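Side-chain contacts in MGS-MChE2 (PDB 5JD6), which probably hydrolyses esters, as an enzyme of the alpha/beta hydrolase fold recovered from a lagoon sediment metagenome: residues N34-G37 / V38-Y41; G230-A233 / M234-H237; E239-N242 / Q243-E247; H246-F249 / K250-F254. All blocks are in the same frame, centred on the assembly; numbering follows the deposited sequence.

Interaction 1 of 4, residues N34-G37 / V38-Y41; sequences NFDG and VIDY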
loop_
_atom_site.group_PDB
_atom_site.type_symbol
_atom_site.label_atom_id
_atom_site.label_comp_id
_atom_site.label_asym_id
_atom_site.label_seq_id
_atom_site.Cartn_x
_atom_site.Cartn_y
_atom_site.Cartn_z
ATOM N N ASN A 34 -6.057 9.526 4.321
ATOM C CA ASN A 34 -4.617 9.427 4.118
ATOM C C ASN A 34 -4.225 9.834 2.707
ATOM O O ASN A 34 -3.144 10.377 2.480
ATOM C CB ASN A 34 -4.128 7.999 4.375
ATOM C CG ASN A 34 -4.507 7.483 5.745
ATOM O OD1 ASN A 34 -5.256 8.121 6.481
ATOM N ND2 ASN A 34 -3.996 6.307 6.089
ATOM N N PHE A 35 -5.118 9.570 1.759
ATOM C CA PHE A 35 -4.762 9.628 0.349
ATOM C C PHE A 35 -5.484 10.709 -0.445
ATOM O O PHE A 35 -5.462 10.679 -1.673
ATOM C CB PHE A 35 -5.025 8.269 -0.299
ATOM C CG PHE A 35 -4.150 7.173 0.229
ATOM C CD1 PHE A 35 -4.539 6.424 1.326
ATOM C CD2 PHE A 35 -2.930 6.901 -0.365
ATOM C CE1 PHE A 35 -3.731 5.419 1.818
ATOM C CE2 PHE A 35 -2.121 5.894 0.118
ATOM C CZ PHE A 35 -2.521 5.152 1.214
ATOM N N ASP A 36 -6.106 11.662 0.247
ATOM C CA ASP A 36 -6.810 12.759 -0.421
ATOM C C ASP A 36 -5.919 13.486 -1.427
ATOM O O ASP A 36 -6.398 13.985 -2.446
ATOM C CB ASP A 36 -7.351 13.762 0.602
ATOM C CG ASP A 36 -8.452 13.180 1.463
ATOM O OD1 ASP A 36 -9.415 12.619 0.900
ATOM O OD2 ASP A 36 -8.368 13.304 2.702
ATOM N N GLY A 37 -4.623 13.533 -1.137
ATOM C CA GLY A 37 -3.661 14.140 -2.037
ATOM C C GLY A 37 -3.550 13.387 -3.348
ATOM O O GLY A 37 -3.520 13.992 -4.420
ATOM N N VAL A 38 -3.490 12.062 -3.265
ATOM C CA VAL A 38 -3.399 11.226 -4.457
ATOM C C VAL A 38 -4.726 11.218 -5.218
ATOM O O VAL A 38 -4.745 11.259 -6.450
ATOM C CB VAL A 38 -2.996 9.778 -4.098
ATOM C CG1 VAL A 38 -2.964 8.901 -5.344
ATOM C CG2 VAL A 38 -1.647 9.765 -3.400
ATOM N N ILE A 39 -5.830 11.183 -4.477
ATOM C CA ILE A 39 -7.166 11.147 -5.071
ATOM C C ILE A 39 -7.503 12.452 -5.801
ATOM O O ILE A 39 -8.352 12.470 -6.685
ATOM C CB ILE A 39 -8.253 10.874 -4.000
ATOM C CG1 ILE A 39 -7.890 9.656 -3.155
ATOM C CG2 ILE A 39 -9.614 10.643 -4.641
ATOM C CD1 ILE A 39 -8.656 9.584 -1.849
ATOM N N ASP A 40 -6.842 13.545 -5.438
ATOM C CA ASP A 40 -7.128 14.827 -6.078
ATOM C C ASP A 40 -6.207 15.102 -7.261
ATOM O O ASP A 40 -6.592 15.781 -8.213
ATOM C CB ASP A 40 -7.022 15.968 -5.064
ATOM C CG ASP A 40 -8.262 16.100 -4.203
ATOM O OD1 ASP A 40 -9.337 15.629 -4.632
ATOM O OD2 ASP A 40 -8.164 16.679 -3.101
ATOM N N TYR A 41 -4.996 14.560 -7.204
ATOM C CA TYR A 41 -3.969 14.871 -8.190
ATOM C C TYR A 41 -4.037 13.986 -9.436
ATOM O O TYR A 41 -4.270 14.471 -10.541
ATOM C CB TYR A 41 -2.586 14.752 -7.543
ATOM C CG TYR A 41 -1.434 15.133 -8.442
ATOM C CD1 TYR A 41 -1.077 16.463 -8.622
ATOM C CD2 TYR A 41 -0.691 14.161 -9.100
ATOM C CE1 TYR A 41 -0.018 16.815 -9.440
ATOM C CE2 TYR A 41 0.370 14.502 -9.919
ATOM C CZ TYR A 41 0.701 15.830 -10.085
ATOM O OH TYR A 41 1.755 16.171 -10.900
#

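Interaction 2 of 4, residues G230-A233 / M234-H237; sequences GHAA and MMEH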
loop_
_atom_site.group_PDB
_atom_site.type_symbol
_atom_site.label_atom_id
_atom_site.label_comp_id
_atom_site.label_asym_id
_atom_site.label_seq_id
_atom_site.Cartn_x
_atom_site.Cartn_y
_atom_site.Cartn_z
ATOM N N GLY A 230 7.481 12.060 8.256
ATOM C CA GLY A 230 7.449 10.849 9.052
ATOM C C GLY A 230 6.950 9.627 8.305
ATOM O O GLY A 230 7.433 9.302 7.220
ATOM N N HIS A 231 5.966 8.954 8.892
ATOM C CA HIS A 231 5.525 7.652 8.409
ATOM C C HIS A 231 4.494 7.745 7.286
ATOM O O HIS A 231 4.281 6.779 6.552
ATOM C CB HIS A 231 4.953 6.839 9.571
ATOM C CG HIS A 231 4.847 5.372 9.288
ATOM N ND1 HIS A 231 5.888 4.640 8.764
ATOM C CD2 HIS A 231 3.824 4.503 9.464
ATOM C CE1 HIS A 231 5.512 3.380 8.626
ATOM N NE2 HIS A 231 4.264 3.272 9.042
ATOM N N ALA A 232 3.857 8.903 7.150
ATOM C CA ALA A 232 2.825 9.084 6.133
ATOM C C ALA A 232 3.144 10.254 5.208
ATOM O O ALA A 232 2.559 11.331 5.335
ATOM C CB ALA A 232 1.468 9.283 6.789
ATOM N N ALA A 233 4.069 10.034 4.277
ATOM C CA ALA A 233 4.478 11.065 3.326
ATOM C C ALA A 233 3.293 11.568 2.513
ATOM O O ALA A 233 3.194 12.756 2.204
ATOM C CB ALA A 233 5.563 10.532 2.405
ATOM N N MET A 234 2.403 10.643 2.175
ATOM C CA MET A 234 1.159 10.929 1.467
ATOM C C MET A 234 0.331 12.016 2.133
ATOM O O MET A 234 -0.320 12.816 1.463
ATOM C CB MET A 234 0.322 9.662 1.394
ATOM C CG MET A 234 0.481 8.836 2.654
ATOM S SD MET A 234 -0.190 7.195 2.481
ATOM C CE MET A 234 0.962 6.560 1.276
ATOM N N MET A 235 0.348 12.017 3.461
ATOM C CA MET A 235 -0.520 12.879 4.248
ATOM C C MET A 235 0.230 14.089 4.790
ATOM O O MET A 235 -0.324 15.184 4.874
ATOM C CB MET A 235 -1.144 12.076 5.393
ATOM C CG MET A 235 -2.007 12.881 6.346
ATOM S SD MET A 235 -3.183 11.830 7.223
ATOM C CE MET A 235 -2.184 10.373 7.519
ATOM N N GLU A 236 1.494 13.890 5.151
ATOM C CA GLU A 236 2.317 14.976 5.668
ATOM C C GLU A 236 2.751 15.913 4.545
ATOM O O GLU A 236 2.795 17.131 4.720
ATOM C CB GLU A 236 3.540 14.420 6.398
ATOM C CG GLU A 236 3.195 13.506 7.561
ATOM C CD GLU A 236 4.413 12.830 8.155
ATOM O OE1 GLU A 236 4.485 11.584 8.102
ATOM O OE2 GLU A 236 5.296 13.544 8.678
ATOM N N HIS A 237 3.070 15.337 3.390
ATOM C CA HIS A 237 3.454 16.128 2.226
ATOM C C HIS A 237 2.872 15.563 0.938
ATOM O O HIS A 237 3.590 14.954 0.148
ATOM C CB HIS A 237 4.976 16.208 2.110
ATOM C CG HIS A 237 5.626 16.968 3.223
ATOM N ND1 HIS A 237 5.920 16.395 4.441
ATOM C CD2 HIS A 237 6.027 18.258 3.306
ATOM C CE1 HIS A 237 6.482 17.298 5.226
ATOM N NE2 HIS A 237 6.557 18.438 4.560
#

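Interaction 3 of 4, residues E239-N242 / Q243-E247; sequences EEFN and QLLHE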
loop_
_atom_site.group_PDB
_atom_site.type_symbol
_atom_site.label_atom_id
_atom_site.label_comp_id
_atom_site.label_asym_id
_atom_site.label_seq_id
_atom_site.Cartn_x
_atom_site.Cartn_y
_atom_site.Cartn_z
ATOM N N GLU A 239 1.937 17.276 -1.472
ATOM C CA GLU A 239 2.528 18.122 -2.497
ATOM C C GLU A 239 3.717 17.460 -3.208
ATOM O O GLU A 239 3.691 17.266 -4.424
ATOM C CB GLU A 239 2.945 19.462 -1.868
ATOM C CG GLU A 239 3.886 19.333 -0.667
ATOM C CD GLU A 239 4.337 20.664 -0.119
ATOM O OE1 GLU A 239 4.887 21.469 -0.900
ATOM O OE2 GLU A 239 4.173 20.893 1.098
ATOM N N GLU A 240 4.743 17.102 -2.441
ATOM C CA GLU A 240 5.988 16.589 -2.992
ATOM C C GLU A 240 5.862 15.121 -3.368
ATOM O O GLU A 240 6.522 14.653 -4.294
ATOM C CB GLU A 240 7.128 16.780 -1.992
ATOM C CG GLU A 240 7.247 18.198 -1.460
ATOM C CD GLU A 240 8.406 18.367 -0.499
ATOM O OE1 GLU A 240 8.237 19.067 0.522
ATOM O OE2 GLU A 240 9.487 17.800 -0.765
ATOM N N PHE A 241 5.012 14.400 -2.644
ATOM C CA PHE A 241 4.771 12.995 -2.937
ATOM C C PHE A 241 4.192 12.844 -4.337
ATOM O O PHE A 241 4.675 12.037 -5.133
ATOM C CB PHE A 241 3.828 12.374 -1.903
ATOM C CG PHE A 241 3.670 10.888 -2.050
ATOM C CD1 PHE A 241 4.517 10.021 -1.381
ATOM C CD2 PHE A 241 2.680 10.357 -2.863
ATOM C CE1 PHE A 241 4.380 8.653 -1.515
ATOM C CE2 PHE A 241 2.535 8.989 -3.002
ATOM C CZ PHE A 241 3.386 8.136 -2.327
ATOM N N ASN A 242 3.160 13.628 -4.630
ATOM C CA ASN A 242 2.533 13.605 -5.945
ATOM C C ASN A 242 3.529 13.936 -7.045
ATOM O O ASN A 242 3.575 13.262 -8.071
ATOM C CB ASN A 242 1.355 14.580 -5.998
ATOM C CG ASN A 242 0.161 14.098 -5.200
ATOM O OD1 ASN A 242 -0.030 12.897 -5.011
ATOM N ND2 ASN A 242 -0.652 15.035 -4.729
ATOM N N GLN A 243 4.338 14.967 -6.816
ATOM C CA GLN A 243 5.304 15.420 -7.811
ATOM C C GLN A 243 6.408 14.389 -8.034
ATOM O O GLN A 243 6.802 14.131 -9.173
ATOM C CB GLN A 243 5.912 16.761 -7.394
ATOM C CG GLN A 243 6.578 17.514 -8.534
ATOM C CD GLN A 243 7.338 18.736 -8.061
ATOM O OE1 GLN A 243 7.826 18.779 -6.931
ATOM N NE2 GLN A 243 7.436 19.741 -8.922
ATOM N N LEU A 244 6.905 13.805 -6.947
ATOM C CA LEU A 244 7.929 12.768 -7.034
ATOM C C LEU A 244 7.403 11.539 -7.765
ATOM O O LEU A 244 8.070 10.994 -8.646
ATOM C CB LEU A 244 8.422 12.371 -5.640
ATOM C CG LEU A 244 9.363 13.340 -4.922
ATOM C CD1 LEU A 244 9.697 12.823 -3.532
ATOM C CD2 LEU A 244 10.628 13.557 -5.732
ATOM N N LEU A 245 6.200 11.110 -7.394
ATOM C CA LEU A 245 5.583 9.934 -7.995
ATOM C C LEU A 245 5.229 10.174 -9.459
ATOM O O LEU A 245 5.423 9.297 -10.304
ATOM C CB LEU A 245 4.332 9.527 -7.212
ATOM C CG LEU A 245 3.571 8.313 -7.749
ATOM C CD1 LEU A 245 4.511 7.127 -7.895
ATOM C CD2 LEU A 245 2.397 7.963 -6.844
ATOM N N HIS A 246 4.714 11.363 -9.755
ATOM C CA HIS A 246 4.310 11.701 -11.116
ATOM C C HIS A 246 5.504 11.686 -12.062
ATOM O O HIS A 246 5.416 11.169 -13.176
ATOM C CB HIS A 246 3.632 13.070 -11.154
ATOM C CG HIS A 246 2.876 13.336 -12.419
ATOM N ND1 HIS A 246 2.432 14.591 -12.768
ATOM C CD2 HIS A 246 2.482 12.506 -13.412
ATOM C CE1 HIS A 246 1.796 14.525 -13.925
ATOM N NE2 HIS A 246 1.814 13.269 -14.338
ATOM N N GLU A 247 6.620 12.253 -11.611
ATOM C CA GLU A 247 7.825 12.317 -12.430
ATOM C C GLU A 247 8.406 10.932 -12.676
ATOM O O GLU A 247 8.974 10.668 -13.735
ATOM C CB GLU A 247 8.874 13.217 -11.776
ATOM C CG GLU A 247 8.787 14.672 -12.210
ATOM C CD GLU A 247 8.933 14.844 -13.713
ATOM O OE1 GLU A 247 9.672 14.055 -14.340
ATOM O OE2 GLU A 247 8.307 15.772 -14.268
#

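Interaction 4 of 4, residues H246-F249 / K250-F254; sequences HEWF and KERDF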
loop_
_atom_site.group_PDB
_atom_site.type_symbol
_atom_site.label_atom_id
_atom_site.label_comp_id
_atom_site.label_asym_id
_atom_site.label_seq_id
_atom_site.Cartn_x
_atom_site.Cartn_y
_atom_site.Cartn_z
ATOM N N HIS A 246 4.714 11.363 -9.755
ATOM C CA HIS A 246 4.310 11.701 -11.116
ATOM C C HIS A 246 5.504 11.686 -12.062
ATOM O O HIS A 246 5.416 11.169 -13.176
ATOM C CB HIS A 246 3.632 13.070 -11.154
ATOM C CG HIS A 246 2.876 13.336 -12.419
ATOM N ND1 HIS A 246 2.432 14.591 -12.768
ATOM C CD2 HIS A 246 2.482 12.506 -13.412
ATOM C CE1 HIS A 246 1.796 14.525 -13.925
ATOM N NE2 HIS A 246 1.814 13.269 -14.338
ATOM N N GLU A 247 6.620 12.253 -11.611
ATOM C CA GLU A 247 7.825 12.317 -12.430
ATOM C C GLU A 247 8.406 10.932 -12.676
ATOM O O GLU A 247 8.974 10.668 -13.735
ATOM C CB GLU A 247 8.874 13.217 -11.776
ATOM C CG GLU A 247 8.787 14.672 -12.210
ATOM C CD GLU A 247 8.933 14.844 -13.713
ATOM O OE1 GLU A 247 9.672 14.055 -14.340
ATOM O OE2 GLU A 247 8.307 15.772 -14.268
ATOM N N TRP A 248 8.262 10.050 -11.695
ATOM C CA TRP A 248 8.719 8.678 -11.843
ATOM C C TRP A 248 7.882 7.966 -12.900
ATOM O O TRP A 248 8.401 7.171 -13.684
ATOM C CB TRP A 248 8.651 7.935 -10.508
ATOM C CG TRP A 248 9.251 6.565 -10.553
ATOM C CD1 TRP A 248 10.578 6.250 -10.520
ATOM C CD2 TRP A 248 8.545 5.321 -10.641
ATOM N NE1 TRP A 248 10.741 4.886 -10.582
ATOM C CE2 TRP A 248 9.509 4.294 -10.655
ATOM C CE3 TRP A 248 7.191 4.978 -10.705
ATOM C CZ2 TRP A 248 9.162 2.947 -10.733
ATOM C CZ3 TRP A 248 6.850 3.640 -10.783
ATOM C CH2 TRP A 248 7.831 2.641 -10.797
ATOM N N PHE A 249 6.585 8.263 -12.918
ATOM C CA PHE A 249 5.680 7.714 -13.924
ATOM C C PHE A 249 6.069 8.175 -15.326
ATOM O O PHE A 249 6.041 7.393 -16.276
ATOM C CB PHE A 249 4.230 8.119 -13.629
ATOM C CG PHE A 249 3.590 7.337 -12.513
ATOM C CD1 PHE A 249 4.130 6.134 -12.087
ATOM C CD2 PHE A 249 2.439 7.803 -11.898
ATOM C CE1 PHE A 249 3.537 5.412 -11.064
ATOM C CE2 PHE A 249 1.840 7.089 -10.874
ATOM C CZ PHE A 249 2.390 5.891 -10.456
ATOM N N LYS A 250 6.433 9.448 -15.443
ATOM C CA LYS A 250 6.793 10.038 -16.729
ATOM C C LYS A 250 8.040 9.396 -17.325
ATOM O O LYS A 250 8.114 9.167 -18.532
ATOM C CB LYS A 250 7.011 11.544 -16.577
ATOM C CG LYS A 250 5.764 12.319 -16.189
ATOM C CD LYS A 250 6.114 13.722 -15.725
ATOM C CE LYS A 250 4.874 14.491 -15.309
ATOM N NZ LYS A 250 5.208 15.760 -14.604
ATOM N N GLU A 251 9.016 9.107 -16.470
ATOM C CA GLU A 251 10.276 8.519 -16.912
ATOM C C GLU A 251 10.103 7.118 -17.484
ATOM O O GLU A 251 10.880 6.689 -18.334
ATOM C CB GLU A 251 11.271 8.460 -15.755
ATOM C CG GLU A 251 11.694 9.806 -15.221
ATOM C CD GLU A 251 12.644 9.678 -14.051
ATOM O OE1 GLU A 251 13.200 8.579 -13.850
ATOM O OE2 GLU A 251 12.829 10.675 -13.330
ATOM N N ARG A 252 9.084 6.410 -17.014
ATOM C CA ARG A 252 8.932 4.999 -17.345
ATOM C C ARG A 252 7.688 4.695 -18.168
ATOM O O ARG A 252 7.462 3.542 -18.537
ATOM C CB ARG A 252 8.902 4.167 -16.064
ATOM C CG ARG A 252 10.233 4.094 -15.345
ATOM C CD ARG A 252 10.128 3.219 -14.116
ATOM N NE ARG A 252 11.436 2.888 -13.560
ATOM C CZ ARG A 252 12.123 1.797 -13.878
ATOM N NH1 ARG A 252 11.627 0.931 -14.755
ATOM N NH2 ARG A 252 13.305 1.570 -13.323
ATOM N N ASP A 253 6.894 5.724 -18.449
ATOM C CA ASP A 253 5.599 5.561 -19.106
ATOM C C ASP A 253 4.704 4.624 -18.295
ATOM O O ASP A 253 4.477 3.476 -18.679
ATOM C CB ASP A 253 5.768 5.040 -20.539
ATOM C CG ASP A 253 4.447 4.932 -21.289
ATOM O OD1 ASP A 253 3.397 5.324 -20.736
ATOM O OD2 ASP A 253 4.459 4.446 -22.439
ATOM N N PHE A 254 4.197 5.131 -17.177
ATOM C CA PHE A 254 3.273 4.380 -16.335
ATOM C C PHE A 254 1.974 5.152 -16.129
ATOM O O PHE A 254 1.813 6.262 -16.637
ATOM C CB PHE A 254 3.916 4.057 -14.985
ATOM C CG PHE A 254 4.941 2.962 -15.045
ATOM C CD1 PHE A 254 4.888 1.999 -16.038
ATOM C CD2 PHE A 254 5.954 2.891 -14.106
ATOM C CE1 PHE A 254 5.828 0.989 -16.096
ATOM C CE2 PHE A 254 6.897 1.882 -14.158
ATOM C CZ PHE A 254 6.833 0.930 -15.155
#

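Interaction 1 of 4, residues N34-G37 / V38-Y41
The side chain of I39 lies against the carbonyl of F35, one turn back, where helix 36-41 starts. From CB, which is 3.6 Å from F35 O, the chain runs to CG1, which presses on the same oxygen at 3.0 Å. CD1 continues past F35 O to rest 4.2 Å from F35 CB, with D36 OD1 flanking it. This course follows from the first torsion (chi1 -51°), which sets CG1 beside the backbone N, opposite the carbonyl carbon, and so back toward the preceding turn. An apolar, branched side chain suits this buried place against the preceding turn. The same F35 O receives I39 N at 2.9 Å, the N-H nearly straight on (164°), and a weaker bond from V38 N, as befits the carbonyl of an N-cap residue. G37 O accepts Y41 N at 3.2 Å, whereas the bond from D40 N to D36 O is weak. V38 adds a looser apolar touch, its CG2 standing 4.4 Å from CD2 of F35, at the edge of the ring and near its plane. D36 and D40 are exposed, which suits carboxylates; D36 OD2 also hydrogen-bonds S33 OG. The helix is the crossover of a beta-alpha-beta unit: F35 and V38 pack on I24 of strand 20-25, F35 also meets M234 of helix 233-236, and Y41 OH hydrogen-bonds H246 ND1 of helix 238-252.

Interaction 2 of 4, residues G230-A233 / M234-H237
A232 O is gripped by two backbone N-H groups of the next turn. E236 N reaches it at 2.8 Å, nearly along the C=O axis, while M235 N, at 3.0 Å, comes from well above the carbonyl plane. A232, at the N-cap position, has no polar side chain to cap the first turn; separately, E236 reaches back to N-H groups before helix 233-236. With chi1 near -59° its CG lies beside the backbone N, and from there the extended chain runs back along the peptides before the helix. OE2 takes the N-H of G230 at 2.7 Å, on the syn side of the carboxylate though 29° out of its plane; OE1 takes A232 N at 2.9 Å, met nearly along its own C-O bond. Two bonds to separate oxygens fix the rotation of the carboxylate, and its charge is probably well placed at the helix start. G230, having no side chain, suits this closeness of the carboxylate to its backbone. A233 O accepts H237 N at 2.8 Å, closing the short helix. On the apolar side, the small CB of A232 meets M235 CE at 3.9 Å. Between the two gripped peptides stands H231, whose ND1 hydrogen-bonds D203 OD2 and whose ring touches S91. This loop after strand 221-226 is where the alpha/beta hydrolase fold carries its catalytic histidine, consistent with an S91-H231-D203 triad.

Interaction 3 of 4, residues E239-N242 / Q243-E247
Regular alpha-helical bonds join E239-N242 to the turn that follows: L244 N to E240 O (2.8 Å), L245 N to F241 O (2.9 Å) and H246 N to N242 O (2.8 Å), with a weak one from Q243 N to E239 O. F241 and L245, four residues apart, lie side by side and point the same way, CE2 of the ring meeting CD2 of the leucine at 4.0 Å. Both have CG opposite the backbone N (chi1 -173° and 179°), which gives them this common direction. Helix 238-252 is the last helix of the alpha/beta hydrolase fold, packed on one side of its central sheet, and F241, L244 and L245 all rest on I198 of strand 195-200. F241 and L245 are buried there, L244 less fully; apolar side chains suit the sheet-facing side, whereas E239 and Q243 are exposed. L244 instead sets CG opposite the carbonyl carbon, beside the backbone N (chi1 -75°), 3.2 Å from E240 O, with CD1 at 3.7 Å. N242 is buried yet polar, and its amide has a partner, ND2 giving a hydrogen bond to G37 O of helix 36-41. At the next turn, H246 CB packs against N242 O at 3.1 Å.

Interaction 4 of 4, residues H246-F249 / K250-F254
The imidazole of H246 carries K250 CE over the centre of one face, 3.4 Å from the centroid in a CH-pi contact only 9° off the ring normal. Farther along the closing turns of helix 238-252, last of the alpha/beta hydrolase fold, R252 CD lies 3.5 Å from CZ2 of W248, to one side of the indole plane and just beyond its rim, with F249 CE1 at the indole edge, in plane. The guanidinium plane is tilted 38° to that ring. R252 CB sits over one face of the F254 ring, toward its rim; the ring edge meets CD1 of F249 and CZ3 of W248, F254 CD2 being 3.5 Å from that CZ3. The W248 and F254 planes stand at 51°, an oblique pair. Large rings suit this end of the helix, where W248 and F249 are buried and W248 and F254 touch A110 of strand 108-113; polar ends find outside partners: W248 NE1 bonds D222 OD2, and R252 NH2 forms a salt bridge with D220 OD1. K250 is extended beyond CG, which lets its CE reach the imidazole and its NZ form a salt bridge with E247 OE2 at 3.1 Å, approaching from above the carboxylate plane. The chi2 bend of E247 brings its acid end round to meet it. Past R252 the chain turns through D253, whose positive phi aspartate tolerates better than most side chains. F254 CB then packs 3.6 Å from F249 CD1, while F249 O accepts R252 N at 3.3 Å and F254 N at 3.1 Å from opposite faces of its carbonyl plane.

In the fold
Each contact is local, closing a turn within one continuous stretch. Interaction 1 comes first, on the helix joining strands 20-25 and 47-52. The chain then builds most of the sheet before interaction 2 turns the loop after strand 221-226 into a short helix. Interaction 3 opens just beyond it, and interaction 4 overlaps it at H246 and E247, running to the C terminus; none nests within another. Although distant in sequence, interaction 1 touches all the others: F35 CE2 lies 3.3 Å from M234 SD in interaction 2, and helices 36-41 and 238-252 meet through Y41 with H246 and G37 with N242. Interactions 2 and 4 do not touch, their nearest atoms being about 11 Å apart.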